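Local coordinates for protein PcaV transcriptional regulator (Streptomyces coelicolor, PDB 4G9Y) that probably regulates transcription as a DNA-binding winged helix-turn-helix factor of the MarR family and can bind 3,4-dihydroxybenzoate, at residues V48-L53 / G59-L64; S33-S38 / G77-L82; A42-L47 / L96-E101; L53-V58 / S67-V72. One frame throughout, in Å; residues are numbered along the deposited sequence.

Contact 1: V48-L53 / G59-L64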
loop_
_atom_site.group_PDB
_atom_site.type_symbol
_atom_site.label_atom_id
_atom_site.label_comp_id
_atom_site.label_asym_id
_atom_site.label_seq_id
_atom_site.Cartn_x
_atom_site.Cartn_y
_atom_site.Cartn_z
ATOM N N VAL A 48 -21.434 5.744 13.516
ATOM C CA VAL A 48 -22.631 6.488 13.125
ATOM C C VAL A 48 -23.750 5.509 12.754
ATOM O O VAL A 48 -24.914 5.680 13.134
ATOM C CB VAL A 48 -22.352 7.411 11.918
ATOM C CG1 VAL A 48 -23.647 8.009 11.406
ATOM C CG2 VAL A 48 -21.384 8.520 12.304
ATOM N N ALA A 49 -23.388 4.468 12.013
ATOM C CA ALA A 49 -24.356 3.458 11.614
ATOM C C ALA A 49 -24.826 2.601 12.788
ATOM O O ALA A 49 -25.988 2.199 12.838
ATOM C CB ALA A 49 -23.787 2.582 10.487
ATOM N N GLU A 50 -23.932 2.322 13.736
ATOM C CA GLU A 50 -24.280 1.472 14.877
ATOM C C GLU A 50 -23.716 1.983 16.191
ATOM O O GLU A 50 -22.723 1.465 16.694
ATOM C CB GLU A 50 -23.818 0.031 14.630
ATOM C CG GLU A 50 -24.498 -0.633 13.426
ATOM C CD GLU A 50 -23.936 -2.015 13.105
ATOM O OE1 GLU A 50 -24.670 -3.015 13.249
ATOM O OE2 GLU A 50 -22.767 -2.098 12.682
ATOM N N PRO A 51 -24.364 2.996 16.767
ATOM C CA PRO A 51 -23.875 3.562 18.020
ATOM C C PRO A 51 -23.847 2.490 19.089
ATOM O O PRO A 51 -24.755 1.670 19.155
ATOM C CB PRO A 51 -24.929 4.621 18.353
ATOM C CG PRO A 51 -25.504 4.990 17.025
ATOM C CD PRO A 51 -25.571 3.686 16.288
ATOM N N GLY A 52 -22.799 2.466 19.897
ATOM C CA GLY A 52 -22.749 1.530 21.006
ATOM C C GLY A 52 -22.179 0.172 20.653
ATOM O O GLY A 52 -22.143 -0.726 21.493
ATOM N N LEU A 53 -21.733 0.011 19.414
ATOM C CA LEU A 53 -21.112 -1.242 18.989
ATOM C C LEU A 53 -19.879 -1.484 19.849
ATOM O O LEU A 53 -19.239 -0.539 20.291
ATOM C CB LEU A 53 -20.699 -1.123 17.524
ATOM C CG LEU A 53 -20.639 -2.359 16.643
ATOM C CD1 LEU A 53 -21.935 -3.165 16.717
ATOM C CD2 LEU A 53 -20.348 -1.915 15.219
ATOM N N GLY A 59 -13.746 -3.232 15.107
ATOM C CA GLY A 59 -12.545 -3.669 14.418
ATOM C C GLY A 59 -12.894 -4.594 13.268
ATOM O O GLY A 59 -12.314 -4.515 12.188
ATOM N N GLU A 60 -13.859 -5.473 13.503
ATOM C CA GLU A 60 -14.327 -6.367 12.450
ATOM C C GLU A 60 -14.978 -5.615 11.291
ATOM O O GLU A 60 -14.731 -5.951 10.144
ATOM C CB GLU A 60 -15.279 -7.425 13.008
ATOM C CG GLU A 60 -14.590 -8.493 13.825
ATOM C CD GLU A 60 -15.568 -9.436 14.507
ATOM O OE1 GLU A 60 -16.802 -9.231 14.398
ATOM O OE2 GLU A 60 -15.097 -10.386 15.162
ATOM N N ARG A 61 -15.803 -4.606 11.583
ATOM C CA ARG A 61 -16.477 -3.846 10.516
ATOM C C ARG A 61 -15.490 -3.181 9.592
ATOM O O ARG A 61 -15.729 -3.078 8.394
ATOM C CB ARG A 61 -17.334 -2.712 11.085
ATOM C CG ARG A 61 -18.556 -3.143 11.809
ATOM C CD ARG A 61 -19.752 -3.373 10.870
ATOM N NE ARG A 61 -20.874 -3.712 11.731
ATOM C CZ ARG A 61 -21.080 -4.923 12.226
ATOM N NH1 ARG A 61 -20.286 -5.935 11.878
ATOM N NH2 ARG A 61 -22.102 -5.129 13.037
ATOM N N VAL A 62 -14.408 -2.663 10.165
ATOM C CA VAL A 62 -13.458 -1.894 9.369
ATOM C C VAL A 62 -12.247 -2.728 8.930
ATOM O O VAL A 62 -11.368 -2.229 8.240
ATOM C CB VAL A 62 -13.021 -0.594 10.091
ATOM C CG1 VAL A 62 -14.237 0.277 10.375
ATOM C CG2 VAL A 62 -12.300 -0.902 11.389
ATOM N N GLY A 63 -12.217 -3.998 9.328
ATOM C CA GLY A 63 -11.133 -4.886 8.955
ATOM C C GLY A 63 -9.782 -4.570 9.583
ATOM O O GLY A 63 -8.762 -4.619 8.900
ATOM N N LEU A 64 -9.764 -4.261 10.878
ATOM C CA LEU A 64 -8.507 -3.989 11.590
ATOM C C LEU A 64 -8.273 -5.008 12.687
ATOM O O LEU A 64 -9.221 -5.468 13.323
ATOM C CB LEU A 64 -8.523 -2.602 12.230
ATOM C CG LEU A 64 -8.742 -1.367 11.364
ATOM C CD1 LEU A 64 -8.827 -0.107 12.252
ATOM C CD2 LEU A 64 -7.641 -1.233 10.333
#

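Contact 2: S33-S38 / G77-L82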
loop_
_atom_site.group_PDB
_atom_site.type_symbol
_atom_site.label_atom_id
_atom_site.label_comp_id
_atom_site.label_asym_id
_atom_site.label_seq_id
_atom_site.Cartn_x
_atom_site.Cartn_y
_atom_site.Cartn_z
ATOM N N SER A 33 -8.029 15.284 5.140
ATOM C CA SER A 33 -7.474 15.619 6.438
ATOM C C SER A 33 -6.042 15.134 6.597
ATOM O O SER A 33 -5.705 14.006 6.239
ATOM C CB SER A 33 -8.319 15.006 7.553
ATOM O OG SER A 33 -7.729 15.296 8.811
ATOM N N GLU A 34 -5.207 15.992 7.164
ATOM C CA GLU A 34 -3.851 15.615 7.527
ATOM C C GLU A 34 -3.836 15.010 8.925
ATOM O O GLU A 34 -2.824 14.468 9.359
ATOM C CB GLU A 34 -2.933 16.840 7.482
ATOM C CG GLU A 34 -2.653 17.356 6.078
ATOM C CD GLU A 34 -1.979 18.720 6.073
ATOM O OE1 GLU A 34 -1.670 19.238 7.166
ATOM O OE2 GLU A 34 -1.765 19.277 4.976
ATOM N N GLU A 35 -4.966 15.103 9.624
ATOM C CA GLU A 35 -5.059 14.644 11.008
ATOM C C GLU A 35 -5.849 13.340 11.153
ATOM O O GLU A 35 -5.411 12.411 11.828
ATOM C CB GLU A 35 -5.681 15.735 11.884
ATOM C CG GLU A 35 -5.512 15.493 13.375
ATOM C CD GLU A 35 -5.908 16.699 14.206
ATOM O OE1 GLU A 35 -6.153 17.771 13.608
ATOM O OE2 GLU A 35 -5.977 16.577 15.451
ATOM N N THR A 36 -7.018 13.272 10.531
ATOM C CA THR A 36 -7.826 12.066 10.616
ATOM C C THR A 36 -7.455 11.131 9.470
ATOM O O THR A 36 -7.526 11.507 8.312
ATOM C CB THR A 36 -9.317 12.395 10.558
ATOM O OG1 THR A 36 -9.636 13.295 11.622
ATOM C CG2 THR A 36 -10.161 11.132 10.696
ATOM N N THR A 37 -7.040 9.917 9.794
ATOM C CA THR A 37 -6.676 8.973 8.751
ATOM C C THR A 37 -7.908 8.255 8.207
ATOM O O THR A 37 -8.989 8.311 8.790
ATOM C CB THR A 37 -5.712 7.922 9.276
ATOM O OG1 THR A 37 -6.365 7.176 10.302
ATOM C CG2 THR A 37 -4.469 8.572 9.860
ATOM N N SER A 38 -7.727 7.569 7.086
ATOM C CA SER A 38 -8.774 6.740 6.512
ATOM C C SER A 38 -9.342 5.672 7.490
ATOM O O SER A 38 -10.562 5.549 7.619
ATOM C CB SER A 38 -8.276 6.104 5.203
ATOM O OG SER A 38 -9.354 5.556 4.480
ATOM N N GLY A 77 -10.463 8.789 20.991
ATOM C CA GLY A 77 -10.868 9.103 22.349
ATOM C C GLY A 77 -10.182 10.354 22.869
ATOM O O GLY A 77 -10.820 11.236 23.443
ATOM N N ARG A 78 -8.876 10.438 22.646
ATOM C CA ARG A 78 -8.082 11.574 23.108
ATOM C C ARG A 78 -8.442 12.866 22.388
ATOM O O ARG A 78 -8.223 13.945 22.921
ATOM C CB ARG A 78 -6.582 11.296 22.943
ATOM C CG ARG A 78 -6.015 10.274 23.901
ATOM C CD ARG A 78 -6.025 10.810 25.312
ATOM N NE ARG A 78 -5.652 9.797 26.292
ATOM C CZ ARG A 78 -4.401 9.544 26.657
ATOM N NH1 ARG A 78 -3.404 10.230 26.109
ATOM N NH2 ARG A 78 -4.149 8.608 27.563
ATOM N N ARG A 79 -8.988 12.758 21.179
ATOM C CA ARG A 79 -9.420 13.944 20.453
ATOM C C ARG A 79 -10.853 14.351 20.800
ATOM O O ARG A 79 -11.382 15.316 20.261
ATOM C CB ARG A 79 -9.268 13.738 18.944
ATOM C CG ARG A 79 -7.811 13.718 18.473
ATOM C CD ARG A 79 -7.724 13.458 16.962
ATOM N NE ARG A 79 -8.464 14.478 16.220
ATOM C CZ ARG A 79 -8.908 14.331 14.975
ATOM N NH1 ARG A 79 -8.697 13.193 14.323
ATOM N NH2 ARG A 79 -9.578 15.317 14.389
ATOM N N GLY A 80 -11.474 13.611 21.706
ATOM C CA GLY A 80 -12.827 13.921 22.124
ATOM C C GLY A 80 -13.861 13.566 21.069
ATOM O O GLY A 80 -14.936 14.184 21.019
ATOM N N LEU A 81 -13.558 12.568 20.238
ATOM C CA LEU A 81 -14.458 12.193 19.149
ATOM C C LEU A 81 -15.269 10.949 19.451
ATOM O O LEU A 81 -16.269 10.679 18.782
ATOM C CB LEU A 81 -13.683 11.984 17.844
ATOM C CG LEU A 81 -12.883 13.211 17.415
ATOM C CD1 LEU A 81 -12.206 12.959 16.079
ATOM C CD2 LEU A 81 -13.758 14.448 17.352
ATOM N N LEU A 82 -14.831 10.168 20.433
ATOM C CA LEU A 82 -15.612 9.012 20.858
ATOM C C LEU A 82 -15.441 8.725 22.333
ATOM O O LEU A 82 -14.441 9.119 22.940
ATOM C CB LEU A 82 -15.314 7.763 19.999
ATOM C CG LEU A 82 -14.010 6.963 19.992
ATOM C CD1 LEU A 82 -13.721 6.247 21.304
ATOM C CD2 LEU A 82 -14.069 5.932 18.861
HETATM O O HOH W 1 -8.568 17.222 17.204
HETATM O O HOH W 2 -10.136 16.110 11.170
#

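Contact 3: A42-L47 / L96-E101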
loop_
_atom_site.group_PDB
_atom_site.type_symbol
_atom_site.label_atom_id
_atom_site.label_comp_id
_atom_site.label_asym_id
_atom_site.label_seq_id
_atom_site.Cartn_x
_atom_site.Cartn_y
_atom_site.Cartn_z
ATOM N N ALA A 42 -13.114 5.450 9.068
ATOM C CA ALA A 42 -13.930 4.245 8.952
ATOM C C ALA A 42 -14.556 3.853 10.292
ATOM O O ALA A 42 -15.707 3.384 10.349
ATOM C CB ALA A 42 -13.105 3.073 8.368
ATOM N N VAL A 43 -13.810 4.060 11.370
ATOM C CA VAL A 43 -14.340 3.792 12.712
ATOM C C VAL A 43 -15.473 4.760 13.076
ATOM O O VAL A 43 -16.523 4.343 13.568
ATOM C CB VAL A 43 -13.208 3.815 13.777
ATOM C CG1 VAL A 43 -13.778 3.739 15.186
ATOM C CG2 VAL A 43 -12.254 2.661 13.527
ATOM N N LEU A 44 -15.268 6.055 12.848
ATOM C CA LEU A 44 -16.348 7.017 13.075
ATOM C C LEU A 44 -17.562 6.624 12.239
ATOM O O LEU A 44 -18.704 6.656 12.703
ATOM C CB LEU A 44 -15.914 8.433 12.686
ATOM C CG LEU A 44 -14.706 9.040 13.388
ATOM C CD1 LEU A 44 -14.296 10.332 12.667
ATOM C CD2 LEU A 44 -15.024 9.301 14.855
ATOM N N ASN A 45 -17.305 6.270 10.993
ATOM C CA ASN A 45 -18.376 5.889 10.088
ATOM C C ASN A 45 -19.168 4.676 10.563
ATOM O O ASN A 45 -20.407 4.675 10.530
ATOM C CB ASN A 45 -17.823 5.646 8.685
ATOM C CG ASN A 45 -18.922 5.398 7.672
ATOM O OD1 ASN A 45 -19.077 4.288 7.158
ATOM N ND2 ASN A 45 -19.716 6.425 7.410
ATOM N N ALA A 46 -18.459 3.644 11.008
ATOM C CA ALA A 46 -19.110 2.456 11.551
ATOM C C ALA A 46 -19.977 2.794 12.774
ATOM O O ALA A 46 -21.045 2.205 12.987
ATOM C CB ALA A 46 -18.063 1.405 11.918
ATOM N N LEU A 47 -19.523 3.748 13.579
ATOM C CA LEU A 47 -20.223 4.068 14.825
ATOM C C LEU A 47 -21.419 5.012 14.626
ATOM O O LEU A 47 -22.298 5.094 15.481
ATOM C CB LEU A 47 -19.242 4.643 15.852
ATOM C CG LEU A 47 -18.235 3.633 16.418
ATOM C CD1 LEU A 47 -17.219 4.350 17.300
ATOM C CD2 LEU A 47 -18.963 2.530 17.200
ATOM N N LEU A 96 -18.522 1.480 22.305
ATOM C CA LEU A 96 -18.004 2.731 21.765
ATOM C C LEU A 96 -19.150 3.566 21.238
ATOM O O LEU A 96 -20.070 3.044 20.612
ATOM C CB LEU A 96 -17.037 2.453 20.607
ATOM C CG LEU A 96 -15.887 1.497 20.907
ATOM C CD1 LEU A 96 -15.039 1.285 19.661
ATOM C CD2 LEU A 96 -15.045 2.042 22.067
ATOM N N ARG A 97 -19.084 4.869 21.465
ATOM C CA ARG A 97 -20.111 5.766 20.971
ATOM C C ARG A 97 -19.462 7.091 20.580
ATOM O O ARG A 97 -18.568 7.560 21.275
ATOM C CB ARG A 97 -21.129 5.975 22.084
ATOM C CG ARG A 97 -22.355 6.735 21.691
ATOM C CD ARG A 97 -23.354 6.701 22.835
ATOM N NE ARG A 97 -23.708 5.325 23.181
ATOM C CZ ARG A 97 -24.743 4.668 22.665
ATOM N NH1 ARG A 97 -25.542 5.260 21.782
ATOM N NH2 ARG A 97 -24.984 3.419 23.037
ATOM N N LEU A 98 -19.891 7.693 19.470
ATOM C CA LEU A 98 -19.344 8.998 19.078
ATOM C C LEU A 98 -19.808 10.086 20.035
ATOM O O LEU A 98 -20.887 9.988 20.604
ATOM C CB LEU A 98 -19.775 9.369 17.666
ATOM C CG LEU A 98 -19.253 8.406 16.600
ATOM C CD1 LEU A 98 -19.493 8.981 15.245
ATOM C CD2 LEU A 98 -17.771 8.174 16.825
ATOM N N THR A 99 -18.986 11.114 20.209
ATOM C CA THR A 99 -19.390 12.298 20.948
ATOM C C THR A 99 -20.085 13.218 19.958
ATOM O O THR A 99 -20.067 12.950 18.756
ATOM C CB THR A 99 -18.167 13.025 21.512
ATOM O OG1 THR A 99 -17.316 13.431 20.427
ATOM C CG2 THR A 99 -17.384 12.108 22.449
ATOM N N ASP A 100 -20.695 14.295 20.442
ATOM C CA ASP A 100 -21.247 15.313 19.533
ATOM C C ASP A 100 -20.211 15.817 18.520
ATOM O O ASP A 100 -20.521 16.010 17.343
ATOM C CB ASP A 100 -21.821 16.504 20.309
ATOM C CG ASP A 100 -22.968 16.109 21.231
ATOM O OD1 ASP A 100 -23.468 14.974 21.125
ATOM O OD2 ASP A 100 -23.380 16.944 22.062
ATOM N N GLU A 101 -18.980 16.040 18.967
ATOM C CA GLU A 101 -17.943 16.502 18.049
ATOM C C GLU A 101 -17.510 15.404 17.067
ATOM O O GLU A 101 -17.196 15.690 15.911
ATOM C CB GLU A 101 -16.752 17.096 18.823
ATOM C CG GLU A 101 -15.596 17.636 17.969
ATOM C CD GLU A 101 -15.986 18.757 16.998
ATOM O OE1 GLU A 101 -17.135 19.247 17.027
ATOM O OE2 GLU A 101 -15.116 19.155 16.195
HETATM O O HOH W 3 -22.095 6.579 17.949
#

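Contact 4: L53-V58 / S67-V72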
loop_
_atom_site.group_PDB
_atom_site.type_symbol
_atom_site.label_atom_id
_atom_site.label_comp_id
_atom_site.label_asym_id
_atom_site.label_seq_id
_atom_site.Cartn_x
_atom_site.Cartn_y
_atom_site.Cartn_z
ATOM N N LEU A 53 -21.733 0.011 19.414
ATOM C CA LEU A 53 -21.112 -1.242 18.989
ATOM C C LEU A 53 -19.879 -1.484 19.849
ATOM O O LEU A 53 -19.239 -0.539 20.291
ATOM C CB LEU A 53 -20.699 -1.123 17.524
ATOM C CG LEU A 53 -20.639 -2.359 16.643
ATOM C CD1 LEU A 53 -21.935 -3.165 16.717
ATOM C CD2 LEU A 53 -20.348 -1.915 15.219
ATOM N N ASP A 54 -19.548 -2.739 20.118
ATOM C CA ASP A 54 -18.380 -2.997 20.947
ATOM C C ASP A 54 -17.120 -2.882 20.099
ATOM O O ASP A 54 -17.175 -2.981 18.884
ATOM C CB ASP A 54 -18.454 -4.380 21.572
ATOM C CG ASP A 54 -18.349 -5.474 20.540
ATOM O OD1 ASP A 54 -19.388 -5.824 19.945
ATOM O OD2 ASP A 54 -17.224 -5.962 20.306
ATOM N N GLN A 55 -15.984 -2.700 20.755
ATOM C CA GLN A 55 -14.725 -2.458 20.067
ATOM C C GLN A 55 -14.306 -3.591 19.155
ATOM O O GLN A 55 -13.831 -3.361 18.043
ATOM C CB GLN A 55 -13.622 -2.187 21.092
ATOM C CG GLN A 55 -12.285 -1.818 20.487
ATOM C CD GLN A 55 -11.341 -1.244 21.531
ATOM O OE1 GLN A 55 -11.736 -0.407 22.346
ATOM N NE2 GLN A 55 -10.093 -1.704 21.522
ATOM N N ARG A 56 -14.473 -4.816 19.637
ATOM C CA ARG A 56 -14.102 -5.989 18.873
ATOM C C ARG A 56 -14.876 -5.990 17.554
ATOM O O ARG A 56 -14.298 -6.193 16.480
ATOM C CB ARG A 56 -14.389 -7.241 19.705
ATOM C CG ARG A 56 -14.280 -8.578 19.003
ATOM C CD ARG A 56 -14.574 -9.693 20.012
ATOM N NE ARG A 56 -14.719 -11.009 19.396
ATOM C CZ ARG A 56 -15.887 -11.562 19.081
ATOM N NH1 ARG A 56 -17.018 -10.912 19.328
ATOM N NH2 ARG A 56 -15.925 -12.767 18.522
ATOM N N THR A 57 -16.177 -5.728 17.629
ATOM C CA THR A 57 -16.994 -5.730 16.418
ATOM C C THR A 57 -16.647 -4.560 15.502
ATOM O O THR A 57 -16.620 -4.716 14.283
ATOM C CB THR A 57 -18.495 -5.720 16.738
ATOM O OG1 THR A 57 -18.787 -6.804 17.627
ATOM C CG2 THR A 57 -19.332 -5.881 15.447
ATOM N N VAL A 58 -16.363 -3.391 16.084
ATOM C CA VAL A 58 -15.972 -2.249 15.268
ATOM C C VAL A 58 -14.716 -2.587 14.462
ATOM O O VAL A 58 -14.639 -2.282 13.274
ATOM C CB VAL A 58 -15.756 -0.973 16.110
ATOM C CG1 VAL A 58 -15.126 0.119 15.272
ATOM C CG2 VAL A 58 -17.072 -0.500 16.691
ATOM N N SER A 67 -4.974 -4.885 17.851
ATOM C CA SER A 67 -4.024 -3.855 18.266
ATOM C C SER A 67 -4.229 -2.548 17.500
ATOM O O SER A 67 -4.148 -1.467 18.076
ATOM C CB SER A 67 -2.578 -4.333 18.120
ATOM O OG SER A 67 -2.109 -4.132 16.799
ATOM N N THR A 68 -4.491 -2.636 16.202
ATOM C CA THR A 68 -4.697 -1.421 15.417
ATOM C C THR A 68 -5.990 -0.716 15.823
ATOM O O THR A 68 -6.026 0.509 15.916
ATOM C CB THR A 68 -4.737 -1.704 13.911
ATOM O OG1 THR A 68 -3.592 -2.477 13.541
ATOM C CG2 THR A 68 -4.732 -0.411 13.136
ATOM N N ILE A 69 -7.049 -1.486 16.070
ATOM C CA ILE A 69 -8.306 -0.882 16.499
ATOM C C ILE A 69 -8.136 -0.228 17.874
ATOM O O ILE A 69 -8.637 0.868 18.109
ATOM C CB ILE A 69 -9.514 -1.862 16.460
ATOM C CG1 ILE A 69 -10.806 -1.121 16.815
ATOM C CG2 ILE A 69 -9.324 -3.039 17.394
ATOM C CD1 ILE A 69 -11.312 -0.233 15.689
ATOM N N ALA A 70 -7.391 -0.881 18.759
ATOM C CA ALA A 70 -7.076 -0.313 20.070
ATOM C C ALA A 70 -6.381 1.033 19.928
ATOM O O ALA A 70 -6.701 1.994 20.628
ATOM C CB ALA A 70 -6.208 -1.274 20.873
ATOM N N GLU A 71 -5.423 1.105 19.012
ATOM C CA GLU A 71 -4.706 2.349 18.775
ATOM C C GLU A 71 -5.618 3.437 18.185
ATOM O O GLU A 71 -5.587 4.587 18.619
ATOM C CB GLU A 71 -3.502 2.089 17.868
ATOM C CG GLU A 71 -2.892 3.334 17.253
ATOM C CD GLU A 71 -2.126 3.028 15.978
ATOM O OE1 GLU A 71 -1.532 1.932 15.881
ATOM O OE2 GLU A 71 -2.131 3.880 15.065
ATOM N N VAL A 72 -6.424 3.075 17.193
ATOM C CA VAL A 72 -7.359 4.026 16.585
ATOM C C VAL A 72 -8.354 4.582 17.624
ATOM O O VAL A 72 -8.560 5.796 17.732
ATOM C CB VAL A 72 -8.124 3.376 15.413
ATOM C CG1 VAL A 72 -9.309 4.237 14.995
ATOM C CG2 VAL A 72 -7.184 3.128 14.232
#

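Contact 1: V48-L53 / G59-L64
Glu50, the first residue to leave helical geometry after helix 38-49, reaches over to Arg61 on helix 55-62 and forms a salt bridge with one edge of its guanidinium. OE2 carries most of it: Arg61 NE donates to Glu50 OE2 at 2.7 Å in a nearly straight bond, taken on the syn lone pair and within the guanidinium plane. Arg61 NH2 adds two weak bonds, one to Glu50 OE2 at 3.1 Å and one to Glu50 OE1 at 3.3 Å, and together these hold the two flat groups nearly coplanar, 25° apart. The glutamate chain runs extended beyond CG, whereas the longer arginine bends at chi2 (-85°) to bring its NE edge round to the carboxylate. The backbone then makes a type II beta turn from Glu50 to Leu53. Pro51 fits its second position with a phi of -60°, and Gly52 takes the positive phi of the third, where a side chain would press on the preceding carbonyl. Leu53 ends the turn, its CD2 4.0 Å from Arg61 CG, so that this methyl rests on the arginine chain near CG and NE. The contact lies at the surface. Behind it, Leu53 pairs through its backbone with Leu96 of strand 94-98 and packs on Leu47 of helix 38-49, while Val48 leans on Leu98 and on helix 100-121.

Contact 2: S33-S38 / G77-L82
The guanidinium of Arg79 is layered between the carboxylate of Glu35 on one face and Leu81 of its own segment on the other. Glu35 CD lies 3.7 Å above the plane, offset toward the rim, and its carboxylate is stacked at 26° to the guanidinium; Leu81 CD1 sits over the centre of the opposite face. At the edge, Arg79 NH1 donates to Thr36 OG1 at 2.9 Å in a nearly straight bond, the oxygen lying close to the guanidinium plane. Water 1, also in that plane, accepts from Arg79 NE at 2.9 Å and donates to Glu35 OE2. Because Glu35 OE2 lies well out of the guanidinium plane, its salt bridge to Arg79 NE (3.3 Å) rests on charge alone, with no N-H pointing at the oxygen. A bend at chi3 (58°) turns the arginine head toward the loop, and Thr36, being short, offers an acceptor held close to the backbone. Ser33 shapes that loop: its OG accepts from Glu35 N at 2.9 Å, an ST turn, and from Thr36 N at 2.7 Å, which extends it to an ST motif. Behind it, Thr36 O is held by Trp28 NE1, and Thr36 touches Leu109 of helix 100-121. A leucine in place of Arg79 would probably leave Thr36 OG1 without its in-plane donor and Glu35 without this countercharge. Glu35 is poorly ordered, which suggests that the carboxylate side of the stacked pair is the more mobile, and that the in-plane bond to Thr36 gives the contact its direction.

Contact 3: A42-L47 / L96-E101
In the winged helix-turn-helix fold, residues 42-47 of helix 38-49 cross residues 96-98 of wing strand 94-98 almost at right angles (93°, the axes of these short segments 8.4 Å apart at closest approach), and Leu44 and Leu47 meet Leu96 and Leu98. The two strand leucines flank Arg97, whose side chain starts off away from the helix, so the alternation of the strand delivers two apolar groups to one side. Leu47 lies against both. Its CB packs 3.8 Å from Leu98 CG, its CD1 meets Leu96 CB at 3.8 Å, and its CD2 approaches Leu96 O at 3.6 Å. One turn back, Leu44 presses its CD2 on Leu98 CD2 at 3.6 Å. The other methyl of Leu98, CD1, comes to 3.5 Å from Leu44 O; with CG anti to the carbonyl carbon (chi1 -63°), the branch point sits against the helix, one methyl on the Leu44 carbonyl and the other on its side chain. An alanine at Leu47 would keep the CB against Leu98 CG, but losing the two methyls is likely to open a gap beside Leu96 CB and Leu98 CD2. Val58 and Leu82 also pack on Leu47, within a wider apolar core. The joint is thus apolar in its side chains, and its polar link is one water, which donates to Leu47 O and accepts from Leu98 N, satisfying two backbone groups where helix and strand meet.

Contact 4: L53-V58 / S67-V72
Both Gln55 and Ile69 turn their leading branch away from the backbone N, with chi1 of -176° for Gln55 CG and -175° for Ile69 CG1, and this sends the two chains past each other in opposite directions between the helices of the helix-turn-helix. In MarR proteins the second of these, here helix 66-78, is probably the recognition helix. Gln55 CG meets Ile69 CG1 at 4.0 Å, and beyond it the extended chain carries NE2 to 3.6 Å from Ala70 CA. Alanine suits that place, since its small side chain lets the amide lie close to the helix backbone. The other end of the amide is engaged elsewhere, Gln55 OE1 accepting from Lys84 NZ. A turn further on, Val58 CG1 touches Ile69 CD1 at 3.9 Å; both residues also pack on Val43 of helix 38-49, as expected of branched side chains filling a core. Asp54 begins helix 55-62 as its N-cap: the carboxylate takes Thr57 N on OD2 at 2.9 Å, from above its plane, while Thr57 OG1 donates to Asp54 OD1 at 2.6 Å on the syn side.

From the N terminus, the loop after helix 13-31 starts contact 2, which closes on the end of helix 66-78. Helix 38-49 opens contact 3 before that closure, and contact 3 ends later, on strand 94-98, so the two cross. Within both spans, contact 1 closes the short loop from the end of helix 38-49 onto helix 55-62, and contact 4 the one from the start of helix 55-62 onto helix 66-78; they cross and share Leu53, whose carbonyl probably bonds to the backbone N of Leu96 in contact 3. Contact 3 joins the helical core to the wing, and contact 2 ties the winged helix-turn-helix lobe to the loop leading out of helix 13-31. Thr99 connects contacts 2 and 3 through Gly80 and Leu81.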